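Local coordinates for uricase (Arthrobacter globiformis, PDB 2YZC), which catalyses the oxidation of uric acid to 5-hydroxyisourate, using molecular oxygen and releasing hydrogen peroxide, on the way to (S)-allantoin, at residues Ile39-Thr45 with Ala109-Trp115; Ser46-Phe52 with Trp102-Trp108; Ser130-Thr134 with Phe199-Tyr203; Ser187-Asn193 with Glu239-Met245. All coordinates share one frame; numbering follows the deposited sequence.

Interaction 1 of 4, residues Ile39-Thr45 with Ala109-Trp115; sequences IQDLNVT and AAQQFFW
D41 swings its carboxylate across to W115 because its CG lies trans to the backbone N (chi1 -165°), while the tryptophan, with CG trans to its own carbonyl carbon (chi1 -69°), turns the N-H edge of the indole to meet it. W115 NE1 donates to D41 OD2 at 2.9 Å. The bond uses the anti lone pair of OD2, and the carboxylate lies only 19° from the ring plane, which fixes how the two flat groups are turned against each other. The other oxygen, D41 OD1, is salt-bridged to R26 of strand 13-31 and also sits at the edge of the F113 ring, 3.7 Å from CD1. I39 adds a CH-pi contact, its CG2 lying over the five-membered ring of W115, 4.2 Å from the centroid. Further along this face, F113 CE1 rests 3.8 Å from N43 CB. On the other face of the sheet, L42 CD2 meets Q112 CB at 3.7 Å, and L42 and A110 are covered by helix 85-99.

F113 N bonds to D41 O, but in the reverse direction a water spans the strands: D41 N donates to it and it donates to F113 O, 2.6 Å away. Direct bonds resume at the pairs N43 with Q111 and T45 with A109. Two long antiparallel strands joined through a connection that includes helices 67-78 and 85-99 are characteristic of the tunnelling fold (T-fold).

Interaction 2 of 4, residues Ser46-Phe52 with Trp102-Trp108; sequences SQLRGDF and WVTGGRW
R49 and R107 run side by side, pointing the same way, just along from a classic beta bulge where T104 and G105 together face R49. Their guanidinium planes are 31° apart, and NH2 of R49 lies 3.9 Å from CB of R107, with that methylene over one face of the R49 group. The like charges are probably balanced by E138, which forms salt bridges with both arginines, while Q19 accepts from R49 NE.

On the opposite side of the sheet the indole of W108 reaches across to L48 and S46. Its CZ2 meets L48 CD2 at 3.7 Å, Q47 O hangs over one of its faces, and S46 CB approaches W108 CD1 to 3.5 Å. S46 OG is hydrogen-bonded to Q70. G106, paired with L48, has to be glycine: a CB there would run into Q47 O.

Past the bulge, F52 and W102 cross at nearly a right angle, ring planes 81° apart. F52 CE2 comes to the indole edge, 3.8 Å from W102 CD1, and H63 stacks on W102. The backbone of G50 leaves no room for a side chain beside W102 O, which takes the N-H of D51. The bulge itself turns on one acceptor: R49 O receives T104 N at 3.0 Å and also G105 N at 3.3 Å, the latter from well above the carbonyl plane.

Interaction 3 of 4, residues Ser130-Thr134 with Phe199-Tyr203; sequences SEVRT and FDAVY
R133 lays its whole side chain along Y203: CB, CG and CD each meet the ring, and the guanidinium continues over its root. The chain is fully extended, with CG trans to the backbone N (chi1 170°), which carries it straight from the strand toward the start of helix 199-216. CB begins at the hydroxyl end, 3.6 Å from Y203 CE2, and CG sits closer still, 3.4 Å from the same atom. CD lies squarely over the ring, 3.6 Å from its centroid in a CH-pi contact. NE passes near Y203 CG and CD2, and CZ ends over Y203 CB at 3.9 Å, so the guanidinium stacks on the root of the tyrosine, displaced from the ring centre, with the planes only 10° apart. At the tip NH1 makes a salt bridge to D200 OD1, 2.9 Å away, and NH2 adds a weak bond to the same oxygen at 3.1 Å. D200 stands at the edge of the guanidinium with its carboxylate almost perpendicular to it. NH2 has a second acid in E86, of helix 85-99.

The far end of the tyrosine is fixed too: Y203 OH donates to E131 OE2 at 2.6 Å, while the other oxygen of E131 is salt-bridged to R207. Replacing Y203 with an alanine would probably leave E131 OE2 without this donor and the R133 chain without the flat surface that keeps it straight. The contact packs helix 199-216 on strand 131-140 of the sheet, helix-on-sheet packing as in the tandem T-folds of uricase.

Interaction 4 of 4, residues Ser187-Asn193 with Glu239-Met245; sequences SARWRYN and EIDEIKM
W190 sets its indole against I240, CD1 of the ring 3.5 Å from CD1 of the isoleucine, on the helix-covered face of the T-fold sheet, where strands 182-192 and 240-254 pair antiparallel. Helices 199-216 and 222-236 pack on this face, and A188, I243 and M245 continue it. The indole is steadied within its own strand: W190 NE1 donates to Y192 OH, 2.9 Å away and near the ring plane. Y192 in turn brings CE1 to 3.8 Å from I240 CG1.

The other face is charged. R191 bends at its third torsion (chi3 70°), which turns NE onto E242 OE1, a nearly straight 2.8 Å bond (173°) in the guanidinium plane that uses the anti lone pair. W295 NE1 also donates to that oxygen. D241 completes the network, with its CB over one guanidinium face, 3.5 Å from R191 NH2. A leucine in place of R191 would probably leave the neighbouring acids D241 and E242 without the positive charge between them. D241 OD2 and R191 NH2 form a long salt bridge of 3.5 Å, and one water closes it, accepting from NH2 at 3.2 Å and donating to OD2 at 2.6 Å.

In the fold
Interactions 1 and 2 are successive lengths of one antiparallel pair, strands 38-50 and 103-117, with centres 22 Å apart and contact where T45 meets W108, interaction 2 lying within the span of interaction 1. Interaction 4 is probably the equivalent pair of the second half, 182-192 with 240-254, its centre about 20 Å from that of interaction 1. Each pair is linked by a largely helical connection, as expected of two T-folds in tandem, and all the strands share one curved antiparallel sheet. Interaction 3 follows the first pair along the chain and alternates with interaction 4. It touches interactions 1 and 4: Q112 N probably bonds to R133 O, while Y203 packs on W190. Strands 103-117 and 131-140 are thereby joined to helix 199-216 and, through it, to strand 182-192.

Interaction 1 of 4, residues Ile39-Thr45 with Ala109-Trp115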
# COMPACT_ATOMS: atom_id res chain seq x y z
N ILE A 39 9.56 -25.28 4.20
CA ILE A 39 9.82 -23.88 3.89
C ILE A 39 9.70 -22.97 5.11
O ILE A 39 8.72 -23.05 5.85
CB ILE A 39 8.82 -23.35 2.82
CG1 ILE A 39 8.95 -24.15 1.53
CG2 ILE A 39 9.07 -21.86 2.56
CD1 ILE A 39 10.29 -24.03 0.86
N GLN A 40 10.70 -22.12 5.31
CA GLN A 40 10.67 -21.14 6.39
C GLN A 40 10.88 -19.81 5.66
O GLN A 40 11.84 -19.65 4.91
CB GLN A 40 11.77 -21.41 7.42
CG GLN A 40 11.44 -22.61 8.32
CD GLN A 40 12.59 -23.00 9.23
OE1 GLN A 40 12.53 -22.83 10.45
NE2 GLN A 40 13.65 -23.52 8.63
N ASP A 41 9.96 -18.87 5.86
CA ASP A 41 9.99 -17.59 5.16
C ASP A 41 9.97 -16.45 6.18
O ASP A 41 8.99 -16.28 6.90
CB ASP A 41 8.74 -17.53 4.26
CG ASP A 41 8.81 -16.43 3.21
OD1 ASP A 41 9.69 -15.55 3.30
OD2 ASP A 41 7.95 -16.45 2.29
N LEU A 42 11.05 -15.67 6.22
CA LEU A 42 11.18 -14.56 7.17
C LEU A 42 11.59 -13.20 6.58
O LEU A 42 12.21 -13.13 5.52
CB LEU A 42 12.23 -14.91 8.24
CG LEU A 42 12.10 -16.17 9.10
CD1 LEU A 42 13.34 -16.31 9.98
CD2 LEU A 42 10.85 -16.07 9.95
N ASN A 43 11.23 -12.14 7.30
CA ASN A 43 11.60 -10.77 6.94
C ASN A 43 12.34 -10.34 8.21
O ASN A 43 11.72 -10.03 9.23
CB ASN A 43 10.35 -9.89 6.75
CG ASN A 43 10.69 -8.51 6.20
OD1 ASN A 43 9.91 -7.56 6.34
ND2 ASN A 43 11.85 -8.40 5.57
N VAL A 44 13.67 -10.33 8.14
CA VAL A 44 14.52 -10.03 9.30
C VAL A 44 15.14 -8.64 9.39
O VAL A 44 15.61 -8.08 8.40
CB VAL A 44 15.68 -11.07 9.37
CG1 VAL A 44 16.48 -10.90 10.65
CG2 VAL A 44 15.10 -12.49 9.28
N THR A 45 15.16 -8.10 10.60
CA THR A 45 15.75 -6.79 10.85
C THR A 45 16.74 -6.92 12.00
O THR A 45 16.43 -7.52 13.03
CB THR A 45 14.68 -5.75 11.21
OG1 THR A 45 13.87 -5.48 10.05
CG2 THR A 45 15.33 -4.46 11.71
N ALA A 109 14.47 -8.45 15.00
CA ALA A 109 13.06 -8.75 14.81
C ALA A 109 12.80 -9.48 13.51
O ALA A 109 13.62 -9.47 12.58
CB ALA A 109 12.25 -7.46 14.86
N ALA A 110 11.65 -10.12 13.43
CA ALA A 110 11.29 -10.85 12.23
C ALA A 110 9.80 -11.07 12.10
O ALA A 110 9.07 -11.15 13.09
CB ALA A 110 12.00 -12.20 12.20
N GLN A 111 9.37 -11.13 10.86
CA GLN A 111 7.99 -11.42 10.53
C GLN A 111 8.15 -12.81 9.93
O GLN A 111 9.14 -13.08 9.23
CB GLN A 111 7.46 -10.45 9.48
CG GLN A 111 7.08 -9.09 10.05
CD GLN A 111 6.69 -8.10 8.97
OE1 GLN A 111 5.86 -7.21 9.19
NE2 GLN A 111 7.30 -8.23 7.80
N GLN A 112 7.21 -13.70 10.23
CA GLN A 112 7.25 -15.06 9.69
C GLN A 112 6.00 -15.22 8.85
O GLN A 112 4.90 -14.93 9.31
CB GLN A 112 7.24 -16.10 10.82
CG GLN A 112 7.34 -17.54 10.33
CD GLN A 112 7.31 -18.55 11.46
OE1 GLN A 112 7.82 -18.30 12.54
NE2 GLN A 112 6.71 -19.71 11.20
N PHE A 113 6.19 -15.68 7.61
CA PHE A 113 5.10 -15.88 6.68
C PHE A 113 4.80 -17.37 6.55
O PHE A 113 5.71 -18.19 6.40
CB PHE A 113 5.46 -15.28 5.32
CG PHE A 113 5.92 -13.86 5.40
CD1 PHE A 113 7.24 -13.52 5.10
CD2 PHE A 113 5.06 -12.86 5.83
CE1 PHE A 113 7.68 -12.20 5.23
CE2 PHE A 113 5.49 -11.54 5.95
CZ PHE A 113 6.81 -11.21 5.65
N PHE A 114 3.52 -17.72 6.61
CA PHE A 114 3.12 -19.11 6.54
C PHE A 114 2.81 -19.62 5.14
O PHE A 114 2.30 -18.89 4.29
CB PHE A 114 1.92 -19.35 7.45
CG PHE A 114 2.19 -19.06 8.90
CD1 PHE A 114 1.68 -17.91 9.50
CD2 PHE A 114 3.00 -19.90 9.65
CE1 PHE A 114 1.97 -17.62 10.84
CE2 PHE A 114 3.30 -19.62 10.99
CZ PHE A 114 2.78 -18.47 11.58
N TRP A 115 3.13 -20.90 4.93
CA TRP A 115 2.90 -21.58 3.67
C TRP A 115 2.20 -22.91 3.92
O TRP A 115 2.45 -23.57 4.94
CB TRP A 115 4.22 -21.86 2.95
CG TRP A 115 4.93 -20.64 2.42
CD1 TRP A 115 5.76 -19.81 3.11
CD2 TRP A 115 4.86 -20.12 1.09
NE1 TRP A 115 6.22 -18.80 2.29
CE2 TRP A 115 5.68 -18.97 1.04
CE3 TRP A 115 4.18 -20.51 -0.08
CZ2 TRP A 115 5.85 -18.21 -0.12
CZ3 TRP A 115 4.35 -19.75 -1.24
CH2 TRP A 115 5.18 -18.62 -1.25
O HOH W 1 7.57 -19.71 7.44

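Interaction 2 of 4, residues Ser46-Phe52 with Trp102-Trp108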
# COMPACT_ATOMS: atom_id res chain seq x y z
N SER A 46 17.93 -6.36 11.81
CA SER A 46 18.99 -6.41 12.81
C SER A 46 19.51 -5.01 13.12
O SER A 46 19.85 -4.25 12.21
CB SER A 46 20.15 -7.27 12.28
OG SER A 46 21.32 -7.14 13.08
N GLN A 47 19.56 -4.65 14.40
CA GLN A 47 20.08 -3.35 14.80
C GLN A 47 20.91 -3.47 16.07
O GLN A 47 20.52 -4.14 17.03
CB GLN A 47 18.95 -2.34 15.00
CG GLN A 47 18.37 -1.84 13.68
CD GLN A 47 17.29 -0.81 13.87
OE1 GLN A 47 17.43 0.35 13.46
NE2 GLN A 47 16.20 -1.21 14.50
N LEU A 48 22.07 -2.82 16.06
CA LEU A 48 22.99 -2.89 17.18
C LEU A 48 22.95 -1.65 18.05
O LEU A 48 22.61 -0.56 17.60
CB LEU A 48 24.41 -3.08 16.66
CG LEU A 48 24.59 -4.21 15.63
CD1 LEU A 48 26.07 -4.30 15.25
CD2 LEU A 48 24.10 -5.52 16.21
N ARG A 49 23.31 -1.85 19.32
CA ARG A 49 23.37 -0.78 20.30
C ARG A 49 24.71 -0.91 21.02
O ARG A 49 25.20 -2.02 21.23
CB ARG A 49 22.23 -0.92 21.30
CG ARG A 49 20.86 -0.67 20.70
CD ARG A 49 19.77 -1.11 21.64
NE ARG A 49 18.44 -0.92 21.07
CZ ARG A 49 17.32 -1.36 21.62
NH1 ARG A 49 17.36 -2.03 22.76
NH2 ARG A 49 16.15 -1.14 21.03
N GLY A 50 25.28 0.23 21.38
CA GLY A 50 26.56 0.21 22.06
C GLY A 50 27.22 1.57 21.99
O GLY A 50 26.54 2.59 21.97
N ASP A 51 28.55 1.58 21.94
CA ASP A 51 29.28 2.83 21.87
C ASP A 51 29.51 3.26 20.42
O ASP A 51 30.47 2.82 19.78
CB ASP A 51 30.62 2.71 22.60
CG ASP A 51 31.51 3.91 22.36
OD1 ASP A 51 30.98 5.02 22.18
OD2 ASP A 51 32.75 3.73 22.36
N PHE A 52 28.63 4.11 19.92
CA PHE A 52 28.71 4.60 18.55
C PHE A 52 28.82 6.12 18.54
O PHE A 52 28.44 6.78 17.57
CB PHE A 52 27.48 4.15 17.77
CG PHE A 52 27.37 2.65 17.66
CD1 PHE A 52 26.27 1.98 18.20
CD2 PHE A 52 28.37 1.91 17.05
CE1 PHE A 52 26.19 0.59 18.14
CE2 PHE A 52 28.29 0.52 16.99
CZ PHE A 52 27.20 -0.14 17.54
N TRP A 102 32.33 -3.33 21.92
CA TRP A 102 31.58 -2.08 21.99
C TRP A 102 30.08 -2.26 21.73
O TRP A 102 29.30 -1.33 21.95
CB TRP A 102 32.17 -1.06 21.01
CG TRP A 102 32.17 -1.51 19.59
CD1 TRP A 102 31.14 -1.40 18.70
CD2 TRP A 102 33.24 -2.16 18.90
NE1 TRP A 102 31.50 -1.95 17.49
CE2 TRP A 102 32.79 -2.42 17.58
CE3 TRP A 102 34.53 -2.54 19.26
CZ2 TRP A 102 33.59 -3.05 16.63
CZ3 TRP A 102 35.33 -3.17 18.31
CH2 TRP A 102 34.85 -3.42 17.01
N VAL A 103 29.68 -3.44 21.27
CA VAL A 103 28.27 -3.74 21.03
C VAL A 103 27.75 -4.36 22.33
O VAL A 103 28.08 -5.50 22.66
CB VAL A 103 28.09 -4.73 19.87
CG1 VAL A 103 26.64 -5.18 19.77
CG2 VAL A 103 28.53 -4.07 18.57
N THR A 104 26.93 -3.60 23.04
CA THR A 104 26.39 -4.04 24.33
C THR A 104 25.00 -4.66 24.27
O THR A 104 24.54 -5.25 25.24
CB THR A 104 26.34 -2.86 25.32
OG1 THR A 104 25.58 -1.79 24.75
CG2 THR A 104 27.74 -2.36 25.61
N GLY A 105 24.35 -4.54 23.12
CA GLY A 105 23.02 -5.10 22.98
C GLY A 105 22.47 -4.82 21.60
O GLY A 105 23.23 -4.55 20.67
N GLY A 106 21.16 -4.89 21.46
CA GLY A 106 20.56 -4.64 20.17
C GLY A 106 19.11 -5.07 20.11
O GLY A 106 18.51 -5.43 21.13
N ARG A 107 18.55 -5.04 18.91
CA ARG A 107 17.17 -5.42 18.70
C ARG A 107 17.09 -6.19 17.39
O ARG A 107 17.47 -5.69 16.34
CB ARG A 107 16.28 -4.17 18.63
CG ARG A 107 14.79 -4.44 18.48
CD ARG A 107 14.02 -3.14 18.26
NE ARG A 107 12.59 -3.36 18.08
CZ ARG A 107 11.70 -3.49 19.06
NH1 ARG A 107 12.08 -3.42 20.34
NH2 ARG A 107 10.42 -3.69 18.77
N TRP A 108 16.63 -7.43 17.47
CA TRP A 108 16.51 -8.27 16.28
C TRP A 108 15.04 -8.65 16.18
O TRP A 108 14.44 -9.11 17.15
CB TRP A 108 17.41 -9.50 16.41
CG TRP A 108 18.86 -9.11 16.43
CD1 TRP A 108 19.68 -8.95 15.35
CD2 TRP A 108 19.61 -8.70 17.58
NE1 TRP A 108 20.91 -8.47 15.76
CE2 TRP A 108 20.89 -8.31 17.12
CE3 TRP A 108 19.34 -8.63 18.95
CZ2 TRP A 108 21.89 -7.84 17.99
CZ3 TRP A 108 20.33 -8.17 19.81
CH2 TRP A 108 21.59 -7.78 19.32

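Interaction 3 of 4, residues Ser130-Thr134 with Phe199-Tyr203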
# COMPACT_ATOMS: atom_id res chain seq x y z
N SER A 130 -3.49 -15.15 5.77
CA SER A 130 -4.47 -14.74 6.78
C SER A 130 -3.93 -14.19 8.09
O SER A 130 -4.68 -13.64 8.88
CB SER A 130 -5.43 -15.90 7.04
OG SER A 130 -6.05 -16.26 5.82
N GLU A 131 -2.62 -14.33 8.30
CA GLU A 131 -1.99 -13.80 9.50
C GLU A 131 -0.49 -13.79 9.31
O GLU A 131 0.04 -14.53 8.48
CB GLU A 131 -2.34 -14.65 10.72
CG GLU A 131 -1.68 -16.02 10.70
CD GLU A 131 -2.23 -16.94 11.77
OE1 GLU A 131 -3.46 -17.19 11.77
OE2 GLU A 131 -1.43 -17.42 12.61
N VAL A 132 0.19 -12.95 10.08
CA VAL A 132 1.64 -12.85 10.04
C VAL A 132 2.10 -12.95 11.49
O VAL A 132 1.54 -12.31 12.38
CB VAL A 132 2.11 -11.51 9.46
CG1 VAL A 132 3.62 -11.39 9.58
CG2 VAL A 132 1.70 -11.41 7.98
N ARG A 133 3.11 -13.79 11.71
CA ARG A 133 3.67 -13.99 13.04
C ARG A 133 4.90 -13.10 13.21
O ARG A 133 5.69 -12.94 12.27
CB ARG A 133 4.03 -15.46 13.22
CG ARG A 133 4.84 -15.79 14.47
CD ARG A 133 5.01 -17.30 14.58
NE ARG A 133 5.94 -17.68 15.65
CZ ARG A 133 6.26 -18.94 15.94
NH1 ARG A 133 5.73 -19.94 15.26
NH2 ARG A 133 7.14 -19.19 16.91
N THR A 134 5.06 -12.52 14.39
CA THR A 134 6.19 -11.65 14.65
C THR A 134 6.97 -12.06 15.89
O THR A 134 6.45 -12.73 16.78
CB THR A 134 5.74 -10.18 14.84
OG1 THR A 134 4.96 -10.07 16.05
CG2 THR A 134 4.89 -9.73 13.66
N PHE A 199 8.36 -22.11 21.57
CA PHE A 199 7.84 -21.01 20.77
C PHE A 199 6.70 -21.32 19.80
O PHE A 199 5.71 -20.60 19.78
CB PHE A 199 9.00 -20.32 20.06
CG PHE A 199 10.00 -19.71 21.01
CD1 PHE A 199 9.65 -18.63 21.81
CD2 PHE A 199 11.28 -20.23 21.12
CE1 PHE A 199 10.56 -18.07 22.70
CE2 PHE A 199 12.20 -19.68 22.01
CZ PHE A 199 11.84 -18.60 22.80
N ASP A 200 6.83 -22.38 19.01
CA ASP A 200 5.77 -22.73 18.07
C ASP A 200 4.49 -23.17 18.79
O ASP A 200 3.39 -22.77 18.41
CB ASP A 200 6.21 -23.85 17.13
CG ASP A 200 7.20 -23.38 16.07
OD1 ASP A 200 7.41 -22.16 15.94
OD2 ASP A 200 7.77 -24.25 15.37
N ALA A 201 4.63 -23.99 19.83
CA ALA A 201 3.47 -24.47 20.56
C ALA A 201 2.73 -23.34 21.27
O ALA A 201 1.50 -23.30 21.28
CB ALA A 201 3.88 -25.55 21.57
N VAL A 202 3.47 -22.42 21.87
CA VAL A 202 2.83 -21.31 22.57
C VAL A 202 2.16 -20.37 21.57
O VAL A 202 1.05 -19.91 21.80
CB VAL A 202 3.85 -20.53 23.43
CG1 VAL A 202 3.19 -19.30 24.05
CG2 VAL A 202 4.37 -21.45 24.53
N TYR A 203 2.82 -20.09 20.44
CA TYR A 203 2.19 -19.22 19.45
C TYR A 203 0.85 -19.81 19.02
O TYR A 203 -0.15 -19.10 18.95
CB TYR A 203 3.10 -19.02 18.23
CG TYR A 203 2.42 -18.30 17.08
CD1 TYR A 203 1.73 -19.00 16.10
CD2 TYR A 203 2.45 -16.91 17.00
CE1 TYR A 203 1.09 -18.33 15.05
CE2 TYR A 203 1.82 -16.23 15.96
CZ TYR A 203 1.14 -16.95 14.99
OH TYR A 203 0.53 -16.28 13.95

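Interaction 4 of 4, residues Ser187-Asn193 with Glu239-Met245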
# COMPACT_ATOMS: atom_id res chain seq x y z
N SER A 187 -4.20 -7.63 16.48
CA SER A 187 -2.79 -7.28 16.56
C SER A 187 -2.48 -7.46 18.04
O SER A 187 -2.99 -6.71 18.88
CB SER A 187 -2.55 -5.81 16.19
OG SER A 187 -2.53 -5.63 14.78
N ALA A 188 -1.69 -8.48 18.36
CA ALA A 188 -1.36 -8.74 19.75
C ALA A 188 0.12 -9.06 19.88
O ALA A 188 0.72 -9.65 18.99
CB ALA A 188 -2.19 -9.90 20.27
N ARG A 189 0.70 -8.64 21.00
CA ARG A 189 2.10 -8.91 21.27
C ARG A 189 2.23 -9.26 22.74
O ARG A 189 1.68 -8.59 23.61
CB ARG A 189 2.94 -7.68 20.91
CG ARG A 189 3.20 -7.59 19.41
CD ARG A 189 3.66 -6.23 18.97
NE ARG A 189 4.03 -6.21 17.56
CZ ARG A 189 3.24 -6.61 16.56
NH1 ARG A 189 2.02 -7.08 16.81
NH2 ARG A 189 3.68 -6.55 15.31
N TRP A 190 2.95 -10.35 23.01
CA TRP A 190 3.13 -10.81 24.38
C TRP A 190 4.61 -11.01 24.71
O TRP A 190 5.41 -11.48 23.89
CB TRP A 190 2.32 -12.09 24.61
CG TRP A 190 2.59 -13.21 23.64
CD1 TRP A 190 3.46 -14.24 23.81
CD2 TRP A 190 1.97 -13.41 22.36
NE1 TRP A 190 3.42 -15.08 22.72
CE2 TRP A 190 2.52 -14.59 21.81
CE3 TRP A 190 1.01 -12.70 21.62
CZ2 TRP A 190 2.13 -15.09 20.56
CZ3 TRP A 190 0.63 -13.20 20.37
CH2 TRP A 190 1.19 -14.38 19.86
N ARG A 191 4.98 -10.62 25.93
CA ARG A 191 6.36 -10.72 26.39
C ARG A 191 6.58 -11.94 27.27
O ARG A 191 5.87 -12.14 28.25
CB ARG A 191 6.75 -9.46 27.15
CG ARG A 191 8.18 -9.47 27.69
CD ARG A 191 8.55 -8.12 28.30
NE ARG A 191 7.83 -7.84 29.54
CZ ARG A 191 8.12 -8.41 30.71
NH1 ARG A 191 9.11 -9.29 30.80
NH2 ARG A 191 7.43 -8.09 31.80
N TYR A 192 7.58 -12.74 26.92
CA TYR A 192 7.91 -13.93 27.70
C TYR A 192 8.81 -13.52 28.86
O TYR A 192 9.63 -12.61 28.72
CB TYR A 192 8.63 -14.95 26.82
CG TYR A 192 7.77 -15.52 25.71
CD1 TYR A 192 6.60 -16.20 26.00
CD2 TYR A 192 8.14 -15.38 24.37
CE1 TYR A 192 5.81 -16.76 24.99
CE2 TYR A 192 7.37 -15.93 23.35
CZ TYR A 192 6.20 -16.62 23.67
OH TYR A 192 5.43 -17.17 22.68
N ASN A 193 8.67 -14.19 30.00
CA ASN A 193 9.51 -13.88 31.14
C ASN A 193 10.72 -14.82 31.20
O ASN A 193 11.48 -14.81 32.17
CB ASN A 193 8.70 -13.95 32.45
CG ASN A 193 7.88 -15.21 32.56
OD1 ASN A 193 6.73 -15.17 33.01
ND2 ASN A 193 8.45 -16.34 32.17
N GLU A 239 4.69 -18.59 31.28
CA GLU A 239 5.86 -17.94 30.69
C GLU A 239 5.58 -16.56 30.12
O GLU A 239 6.50 -15.87 29.68
CB GLU A 239 6.48 -18.82 29.60
CG GLU A 239 5.48 -19.48 28.67
CD GLU A 239 4.83 -20.71 29.29
OE1 GLU A 239 5.58 -21.65 29.65
OE2 GLU A 239 3.59 -20.73 29.42
N ILE A 240 4.31 -16.14 30.13
CA ILE A 240 3.96 -14.82 29.62
C ILE A 240 3.67 -13.85 30.76
O ILE A 240 2.85 -14.12 31.63
CB ILE A 240 2.73 -14.90 28.68
CG1 ILE A 240 3.06 -15.77 27.46
CG2 ILE A 240 2.31 -13.50 28.25
CD1 ILE A 240 1.90 -15.94 26.46
N ASP A 241 4.35 -12.70 30.75
CA ASP A 241 4.14 -11.70 31.79
C ASP A 241 3.10 -10.66 31.43
O ASP A 241 2.47 -10.06 32.31
CB ASP A 241 5.45 -10.99 32.13
CG ASP A 241 6.12 -11.56 33.36
OD1 ASP A 241 5.60 -12.56 33.91
OD2 ASP A 241 7.17 -11.02 33.76
N GLU A 242 2.92 -10.42 30.13
CA GLU A 242 1.96 -9.43 29.70
C GLU A 242 1.67 -9.55 28.21
O GLU A 242 2.48 -10.06 27.44
CB GLU A 242 2.48 -8.03 29.99
CG GLU A 242 3.88 -7.78 29.44
CD GLU A 242 4.35 -6.36 29.65
OE1 GLU A 242 5.58 -6.11 29.55
OE2 GLU A 242 3.50 -5.48 29.91
N ILE A 243 0.49 -9.08 27.83
CA ILE A 243 0.11 -9.11 26.43
C ILE A 243 -0.53 -7.76 26.14
O ILE A 243 -1.30 -7.24 26.95
CB ILE A 243 -0.89 -10.25 26.14
CG1 ILE A 243 -1.29 -10.22 24.66
CG2 ILE A 243 -2.11 -10.14 27.04
CD1 ILE A 243 -2.12 -11.40 24.22
N LYS A 244 -0.16 -7.18 25.01
CA LYS A 244 -0.69 -5.89 24.61
C LYS A 244 -1.46 -6.10 23.32
O LYS A 244 -1.02 -6.84 22.45
CB LYS A 244 0.43 -4.89 24.36
CG LYS A 244 1.21 -4.51 25.60
CD LYS A 244 2.19 -3.38 25.31
CE LYS A 244 2.74 -2.79 26.59
NZ LYS A 244 3.56 -1.59 26.31
N MET A 245 -2.61 -5.45 23.22
CA MET A 245 -3.41 -5.57 22.01
C MET A 245 -3.83 -4.20 21.50
O MET A 245 -4.03 -3.26 22.28
CB MET A 245 -4.64 -6.42 22.28
CG MET A 245 -4.32 -7.88 22.54
SD MET A 245 -5.74 -8.78 23.17
CE MET A 245 -5.47 -8.60 24.91
O HOH W 2 8.14 -8.85 34.84